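Local structure of 3-oxoacyl-[acyl-carrier protein] synthase (Thermus thermophilus, 1UB7) at residues Val75-Asn80 with Pro87-Leu92; Ile252-Arg257 with Leu262-Val267. The protein probably catalyses the first condensation of fatty acid synthesis, condensing the acetyl group of acetyl-CoA with malonyl-ACP to give 3-oxobutanoyl-ACP, and works as a homodimer. One frame throughout, in Å; residues are numbered along the deposited sequence.

From the N terminus the chain first reaches contact 1, where it leaves strand 72-78 and comes back at the start of helix 89-96; the packing of Val75-Asn80 on Pro87-Leu92 closes that excursion within the beta-alpha-beta unit completed by strand 102-107. Contact 2 comes much later, after the first has closed, so the two are in series and neither nest nor cross. Here the chain leaves helix 250-258 and turns back at once, and Leu262-Val267 folds against Ile252-Arg257 on the way to helix 271-274. The contacts lie on opposite sides of the chain's centre, their nearest atoms about 16 Å apart: contact 1 faces the second subunit, contact 2 does not.

Contact 1: residues Val75-Asn80 with Pro87-Leu92; sequences VIVATN and PDTAAL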
loop_
_atom_site.group_PDB
_atom_site.type_symbol
_atom_site.label_atom_id
_atom_site.label_comp_id
_atom_site.label_asym_id
_atom_site.label_seq_id
_atom_site.Cartn_x
_atom_site.Cartn_y
_atom_site.Cartn_z
ATOM N N VAL A 75 9.477 -1.828 6.463
ATOM C CA VAL A 75 9.742 -2.023 5.060
ATOM C C VAL A 75 8.479 -1.694 4.285
ATOM O O VAL A 75 7.407 -2.251 4.546
ATOM C CB VAL A 75 10.142 -3.462 4.751
ATOM C CG1 VAL A 75 10.544 -3.589 3.279
ATOM C CG2 VAL A 75 11.261 -3.871 5.668
ATOM N N ILE A 76 8.606 -0.747 3.363
ATOM C CA ILE A 76 7.505 -0.360 2.507
ATOM C C ILE A 76 7.947 -0.642 1.079
ATOM O O ILE A 76 8.985 -0.126 0.633
ATOM C CB ILE A 76 7.209 1.138 2.567
ATOM C CG1 ILE A 76 6.810 1.573 3.979
ATOM C CG2 ILE A 76 6.087 1.445 1.598
ATOM C CD1 ILE A 76 6.626 3.125 4.119
ATOM N N VAL A 77 7.189 -1.466 0.367
ATOM C CA VAL A 77 7.535 -1.742 -1.023
ATOM C C VAL A 77 6.546 -1.035 -1.949
ATOM O O VAL A 77 5.360 -1.369 -1.989
ATOM C CB VAL A 77 7.510 -3.258 -1.341
ATOM C CG1 VAL A 77 7.551 -3.475 -2.851
ATOM C CG2 VAL A 77 8.723 -3.956 -0.691
ATOM N N ALA A 78 7.011 -0.029 -2.668
ATOM C CA ALA A 78 6.125 0.650 -3.603
ATOM C C ALA A 78 6.208 -0.159 -4.884
ATOM O O ALA A 78 7.276 -0.263 -5.495
ATOM C CB ALA A 78 6.583 2.067 -3.844
ATOM N N THR A 79 5.091 -0.764 -5.263
ATOM C CA THR A 79 5.034 -1.575 -6.470
ATOM C C THR A 79 3.607 -1.620 -6.971
ATOM O O THR A 79 2.680 -1.235 -6.257
ATOM C CB THR A 79 5.493 -3.031 -6.193
ATOM O OG1 THR A 79 5.545 -3.763 -7.430
ATOM C CG2 THR A 79 4.523 -3.731 -5.219
ATOM N N ASN A 80 3.439 -2.089 -8.202
ATOM C CA ASN A 80 2.112 -2.233 -8.799
ATOM C C ASN A 80 2.030 -3.623 -9.425
ATOM O O ASN A 80 1.055 -3.972 -10.090
ATOM C CB ASN A 80 1.874 -1.139 -9.843
ATOM C CG ASN A 80 1.809 0.255 -9.222
ATOM O OD1 ASN A 80 0.796 0.646 -8.627
ATOM N ND2 ASN A 80 2.895 1.004 -9.349
ATOM N N PRO A 87 0.892 -13.082 0.619
ATOM C CA PRO A 87 1.511 -12.064 1.474
ATOM C C PRO A 87 2.032 -10.886 0.644
ATOM O O PRO A 87 2.238 -11.014 -0.565
ATOM C CB PRO A 87 2.640 -12.842 2.148
ATOM C CG PRO A 87 3.090 -13.758 1.033
ATOM C CD PRO A 87 1.777 -14.252 0.464
ATOM N N ASP A 88 2.237 -9.739 1.281
ATOM C CA ASP A 88 2.758 -8.600 0.553
ATOM C C ASP A 88 4.257 -8.783 0.323
ATOM O O ASP A 88 4.941 -9.506 1.035
ATOM C CB ASP A 88 2.499 -7.285 1.305
ATOM C CG ASP A 88 2.997 -7.316 2.752
ATOM O OD1 ASP A 88 2.319 -7.931 3.586
ATOM O OD2 ASP A 88 4.057 -6.726 3.050
ATOM N N THR A 89 4.766 -8.098 -0.677
ATOM C CA THR A 89 6.164 -8.189 -1.019
ATOM C C THR A 89 7.045 -7.598 0.079
ATOM O O THR A 89 8.180 -8.030 0.242
ATOM C CB THR A 89 6.406 -7.473 -2.366
ATOM O OG1 THR A 89 5.447 -7.954 -3.307
ATOM C CG2 THR A 89 7.795 -7.744 -2.893
ATOM N N ALA A 90 6.542 -6.619 0.833
ATOM C CA ALA A 90 7.362 -6.032 1.911
ATOM C C ALA A 90 7.634 -7.076 2.974
ATOM O O ALA A 90 8.727 -7.129 3.530
ATOM C CB ALA A 90 6.689 -4.824 2.540
ATOM N N ALA A 91 6.652 -7.924 3.246
ATOM C CA ALA A 91 6.857 -8.967 4.240
ATOM C C ALA A 91 7.954 -9.938 3.759
ATOM O O ALA A 91 8.764 -10.408 4.553
ATOM C CB ALA A 91 5.553 -9.700 4.496
ATOM N N LEU A 92 7.998 -10.216 2.456
ATOM C CA LEU A 92 9.016 -11.115 1.914
ATOM C C LEU A 92 10.402 -10.479 2.061
ATOM O O LEU A 92 11.386 -11.165 2.354
ATOM C CB LEU A 92 8.733 -11.423 0.432
ATOM C CG LEU A 92 7.339 -11.979 0.093
ATOM C CD1 LEU A 92 7.192 -12.182 -1.418
ATOM C CD2 LEU A 92 7.130 -13.287 0.821
#
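Val77 reaches from its strand onto the first turn of the helix that begins at Thr89, meeting mainly the backbone around Ala90. Its CB lies 4.1 Å from Ala90 N. From there the two methyls part: CG1, anti to the backbone N (chi1 167°), goes to Thr89 and stops 4.2 Å from Thr89 CB, the two side chains crossing at about a right angle. CG2 comes closer, 3.6 Å from Ala90 CA, and also touches the Ala90 methyl at 3.9 Å between Val77 CG2 and Ala90 CB. Two residues back along the strand, Val75 reaches the same methyl, with Val75 CG1 4.1 Å from Ala90 CB. The methyl also approaches the strand backbone, 3.3 Å from Ala90 CB to Val75 O. With so short a side chain on the helix, strand and helix come near each other, and the CA atoms of Val77 and Ala90 are 5.2 Å apart. The touching residues are all buried, and the side chains that meet do so through carbon atoms. Asp88 is the N-cap of the helix: its OD2 takes Ala91 N at 2.9 Å from above the carboxylate plane, while Asp105 accepts from the N-H groups of Thr89 and Ala90, so the first turn is held by two carboxylates. Strand 72-78 runs between 131-138 and 102-107, parallel to both, and helix 89-96 is the crossover of the beta-alpha-beta unit leading to 102-107. Helix 50-64 touches Thr89 and Leu92, and the second subunit packs on Pro87, Asp88, Ala91 and Leu92.

Contact 2: residues Ile252-Arg257 with Leu262-Val267; sequences IIDAAR and LPWERV
Arg257 folds its side chain between Leu262 and the indole of Trp264. Its extended first part puts CD over the indole face, the bend at chi3 (51°) sets NE there too, and the last torsion turns the guanidinium so that NH1 meets Leu262 O. NE stands over the ring, 3.3 Å from Arg257 NE to Trp264 CE2, and Arg257 CZ makes a cation-pi contact 4.0 Å from the centroid of the five-membered ring. The guanidinium does not lie flat on it: the planes are 58° apart. Arg257 NH1 donates to Leu262 O at 2.7 Å, nearly along the C=O axis. NH2 pairs with Asp254 OD1 in a salt bridge whose hydrogen bond is weak and strongly bent, its very short distance doubtful. That carboxylate is swung out with CG anti to the backbone N (chi1 -166°), which also brings Asp254 OD1 within 3.3 Å of Trp264 CZ2. Further along the indole, Ile253 CG2 meets Trp264 CZ3 obliquely at 4.0 Å, from the same side as Arg257, and touches Val267 CG1 at 3.8 Å. Arg257 thus links helix 250-258 to the following loop through one backbone carbonyl and the indole. This is the C-terminal part of the thiolase-like fold, the Ile253 side chain about 7 Å from that of His246, a predicted active-site residue. Ile253 and Leu262 rest on strand 242-245, Ile252 and Ala256 pack on helix 211-233, and the loop runs on to helix 271-274.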
loop_
_atom_site.group_PDB
_atom_site.type_symbol
_atom_site.label_atom_id
_atom_site.label_comp_id
_atom_site.label_asym_id
_atom_site.label_seq_id
_atom_site.Cartn_x
_atom_site.Cartn_y
_atom_site.Cartn_z
ATOM N N ILE A 252 8.695 13.994 -22.742
ATOM C CA ILE A 252 8.030 14.501 -21.546
ATOM C C ILE A 252 9.029 15.165 -20.599
ATOM O O ILE A 252 8.769 16.240 -20.052
ATOM C CB ILE A 252 7.282 13.353 -20.808
ATOM C CG1 ILE A 252 6.233 12.734 -21.746
ATOM C CG2 ILE A 252 6.637 13.879 -19.519
ATOM C CD1 ILE A 252 5.329 11.697 -21.108
ATOM N N ILE A 253 10.176 14.522 -20.416
ATOM C CA ILE A 253 11.224 15.050 -19.546
ATOM C C ILE A 253 11.748 16.327 -20.184
ATOM O O ILE A 253 11.960 17.344 -19.522
ATOM C CB ILE A 253 12.394 14.033 -19.411
ATOM C CG1 ILE A 253 11.860 12.720 -18.821
ATOM C CG2 ILE A 253 13.522 14.625 -18.551
ATOM C CD1 ILE A 253 12.804 11.524 -18.950
ATOM N N ASP A 254 11.955 16.243 -21.493
ATOM C CA ASP A 254 12.451 17.342 -22.312
ATOM C C ASP A 254 11.492 18.513 -22.151
ATOM O O ASP A 254 11.860 19.586 -21.653
ATOM C CB ASP A 254 12.482 16.877 -23.770
ATOM C CG ASP A 254 13.275 17.791 -24.665
ATOM O OD1 ASP A 254 13.998 18.664 -24.134
ATOM O OD2 ASP A 254 13.178 17.611 -25.900
ATOM N N ALA A 255 10.249 18.266 -22.563
ATOM C CA ALA A 255 9.176 19.242 -22.503
ATOM C C ALA A 255 9.041 19.896 -21.129
ATOM O O ALA A 255 8.736 21.085 -21.031
ATOM C CB ALA A 255 7.874 18.575 -22.892
ATOM N N ALA A 256 9.272 19.123 -20.071
ATOM C CA ALA A 256 9.156 19.641 -18.708
ATOM C C ALA A 256 10.375 20.449 -18.268
ATOM O O ALA A 256 10.261 21.355 -17.435
ATOM C CB ALA A 256 8.910 18.488 -17.732
ATOM N N ARG A 257 11.540 20.117 -18.816
ATOM C CA ARG A 257 12.766 20.827 -18.472
ATOM C C ARG A 257 12.698 22.222 -19.062
ATOM O O ARG A 257 12.919 23.222 -18.371
ATOM C CB ARG A 257 13.986 20.107 -19.037
ATOM C CG ARG A 257 15.277 20.879 -18.852
ATOM C CD ARG A 257 16.427 20.179 -19.542
ATOM N NE ARG A 257 16.109 19.865 -20.931
ATOM C CZ ARG A 257 15.803 20.772 -21.854
ATOM N NH1 ARG A 257 15.770 22.063 -21.542
ATOM N NH2 ARG A 257 15.527 20.383 -23.090
ATOM N N LEU A 262 15.853 24.912 -17.867
ATOM C CA LEU A 262 16.915 24.037 -17.392
ATOM C C LEU A 262 17.777 23.374 -18.454
ATOM O O LEU A 262 17.296 22.986 -19.522
ATOM C CB LEU A 262 16.324 22.937 -16.504
ATOM C CG LEU A 262 15.841 23.291 -15.097
ATOM C CD1 LEU A 262 15.147 22.075 -14.495
ATOM C CD2 LEU A 262 17.025 23.730 -14.226
ATOM N N PRO A 263 19.083 23.256 -18.168
ATOM C CA PRO A 263 20.081 22.634 -19.045
ATOM C C PRO A 263 20.103 21.135 -18.731
ATOM O O PRO A 263 19.951 20.748 -17.568
ATOM C CB PRO A 263 21.377 23.339 -18.645
ATOM C CG PRO A 263 21.178 23.596 -17.185
ATOM C CD PRO A 263 19.737 24.053 -17.108
ATOM N N TRP A 264 20.281 20.296 -19.750
ATOM C CA TRP A 264 20.289 18.848 -19.547
ATOM C C TRP A 264 21.235 18.345 -18.459
ATOM O O TRP A 264 21.089 17.225 -17.972
ATOM C CB TRP A 264 20.604 18.135 -20.857
ATOM C CG TRP A 264 19.424 18.018 -21.751
ATOM C CD1 TRP A 264 19.188 18.717 -22.894
ATOM C CD2 TRP A 264 18.304 17.142 -21.577
ATOM N NE1 TRP A 264 17.992 18.329 -23.453
ATOM C CE2 TRP A 264 17.427 17.363 -22.663
ATOM C CE3 TRP A 264 17.955 16.189 -20.607
ATOM C CZ2 TRP A 264 16.222 16.667 -22.809
ATOM C CZ3 TRP A 264 16.756 15.496 -20.754
ATOM C CH2 TRP A 264 15.905 15.740 -21.849
ATOM N N GLU A 265 22.197 19.181 -18.083
ATOM C CA GLU A 265 23.182 18.847 -17.057
ATOM C C GLU A 265 22.574 18.791 -15.651
ATOM O O GLU A 265 23.121 18.150 -14.751
ATOM C CB GLU A 265 24.292 19.890 -17.084
ATOM C CG GLU A 265 23.738 21.295 -16.996
ATOM C CD GLU A 265 24.804 22.361 -17.011
ATOM O OE1 GLU A 265 25.659 22.365 -16.099
ATOM O OE2 GLU A 265 24.779 23.198 -17.935
ATOM N N ARG A 266 21.452 19.479 -15.467
ATOM C CA ARG A 266 20.770 19.515 -14.178
ATOM C C ARG A 266 19.522 18.639 -14.192
ATOM O O ARG A 266 18.603 18.839 -13.405
ATOM C CB ARG A 266 20.397 20.957 -13.824
ATOM C CG ARG A 266 21.583 21.805 -13.392
ATOM C CD ARG A 266 21.244 23.284 -13.414
ATOM N NE ARG A 266 20.114 23.619 -12.551
ATOM C CZ ARG A 266 19.617 24.846 -12.418
ATOM N NH1 ARG A 266 20.151 25.851 -13.097
ATOM N NH2 ARG A 266 18.594 25.068 -11.599
ATOM N N VAL A 267 19.507 17.670 -15.100
ATOM C CA VAL A 267 18.403 16.736 -15.238
ATOM C C VAL A 267 18.950 15.328 -15.422
ATOM O O VAL A 267 19.822 15.104 -16.266
ATOM C CB VAL A 267 17.540 17.066 -16.450
ATOM C CG1 VAL A 267 16.572 15.919 -16.725
ATOM C CG2 VAL A 267 16.783 18.363 -16.196
#